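PDB 1DVP: hepatocyte growth factor-regulated tyrosine kinase substrate from Drosophila melanogaster, which drives endosome membrane invagination and multivesicular body formation and promotes degradation of active tyrosine kinase receptors, potentially by sorting them into these bodies. Local coordinates for residues Val163-Arg166 against Cys167-Glu170. Residues are numbered along the deposited sequence; the frame is centred on the assembly and turned at random.
With ZN (zinc ion), chain B.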
# COMPACT_ATOMS: atom_id res chain seq x y z
N VAL A 163 5.40 -13.51 4.84
CA VAL A 163 4.30 -14.42 5.06
C VAL A 163 3.05 -13.61 5.27
O VAL A 163 3.10 -12.43 5.68
CB VAL A 163 4.54 -15.42 6.25
CG1 VAL A 163 5.80 -16.18 5.99
CG2 VAL A 163 4.54 -14.74 7.64
N CYS A 164 1.90 -14.19 4.96
CA CYS A 164 0.63 -13.49 5.17
C CYS A 164 0.42 -13.23 6.67
O CYS A 164 0.41 -14.18 7.41
CB CYS A 164 -0.55 -14.31 4.70
SG CYS A 164 -2.10 -13.68 5.42
N HIS A 165 0.16 -11.97 7.10
CA HIS A 165 0.03 -11.64 8.53
C HIS A 165 -0.98 -12.53 9.29
O HIS A 165 -0.77 -12.90 10.44
CB HIS A 165 -0.41 -10.17 8.66
CG HIS A 165 -0.40 -9.64 10.07
ND1 HIS A 165 0.76 -9.51 10.81
CD2 HIS A 165 -1.41 -9.20 10.86
CE1 HIS A 165 0.46 -9.01 12.00
NE2 HIS A 165 -0.84 -8.82 12.06
N ARG A 166 -2.09 -12.85 8.63
CA ARG A 166 -3.10 -13.63 9.29
C ARG A 166 -2.88 -15.14 9.31
O ARG A 166 -2.79 -15.75 10.40
CB ARG A 166 -4.51 -13.32 8.70
CG ARG A 166 -5.70 -13.93 9.52
CD ARG A 166 -7.05 -13.56 8.88
NE ARG A 166 -8.27 -13.92 9.64
CZ ARG A 166 -8.73 -13.29 10.73
NH1 ARG A 166 -8.10 -12.25 11.28
NH2 ARG A 166 -9.92 -13.63 11.22
N CYS A 167 -2.76 -15.74 8.12
CA CYS A 167 -2.66 -17.21 8.10
C CYS A 167 -1.24 -17.74 8.07
O CYS A 167 -1.03 -18.93 8.28
CB CYS A 167 -3.46 -17.74 6.91
SG CYS A 167 -2.65 -17.55 5.27
N ARG A 168 -0.27 -16.86 7.85
CA ARG A 168 1.14 -17.18 7.77
C ARG A 168 1.56 -17.93 6.52
O ARG A 168 2.69 -18.42 6.44
CB ARG A 168 1.62 -17.97 9.02
CG ARG A 168 1.12 -17.40 10.36
CD ARG A 168 1.43 -15.88 10.52
NE ARG A 168 2.83 -15.61 10.73
CZ ARG A 168 3.33 -14.38 10.87
NH1 ARG A 168 2.51 -13.33 10.83
NH2 ARG A 168 4.63 -14.19 11.06
N VAL A 169 0.71 -18.03 5.51
CA VAL A 169 1.18 -18.76 4.32
C VAL A 169 2.38 -17.97 3.70
O VAL A 169 2.41 -16.72 3.74
CB VAL A 169 0.02 -18.87 3.27
CG1 VAL A 169 -0.35 -17.46 2.81
CG2 VAL A 169 0.39 -19.78 2.12
N GLU A 170 3.34 -18.67 3.11
CA GLU A 170 4.50 -17.99 2.54
C GLU A 170 4.16 -17.45 1.18
O GLU A 170 3.63 -18.19 0.33
CB GLU A 170 5.71 -18.92 2.42
CG GLU A 170 6.23 -19.42 3.71
CD GLU A 170 7.50 -20.26 3.57
OE1 GLU A 170 7.75 -20.90 2.54
OE2 GLU A 170 8.27 -20.31 4.55
ZN ZN B . -3.60 -15.42 4.41
O HOH W 1 3.07 -10.58 10.41
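C164 and C167 grip one zinc ion from the two arms of a tight turn, each with an SG–zinc bond of 2.5 Å; C188 and C191 complete the Cys4 site. This is the first CxxC zinc knuckle of the FYVE finger, and backbone and N–H...S bonds hold the turn in shape. C164 N donates to V169 O (2.9 Å), while C164 O accepts from R168 N (2.8 Å), closing the turn. Amides also face the sulfurs: C167 N lies 3.5 Å from C164 SG with a nearly straight N–H...S angle of 164°, and V169 N donates to C167 SG. On the zinc side V169 CG1 packs on C164 CB at 3.7 Å, an apolar touch beside the metal.

Away from the metal the contact is looser and more exposed. The R168 chain folds back through two bends (chi2 -53°, chi3 -71°), laying one guanidinium face over V163 CG2, which sits 3.3 Å above the R168 guanidinium plane but offset toward its rim. R168 NH1 makes a weak bond (3.3 Å) to H165 O, which lies at the edge of the guanidinium, and a water accepts from R168 NH1 and bonds H165 ND1, in the plane of the imidazole.

The chemistry is consistent with zinc-bound thiolates whose negative charge the N–H...S bonds probably ease, while the water-linked arginine adds a weaker tie across the solvent side.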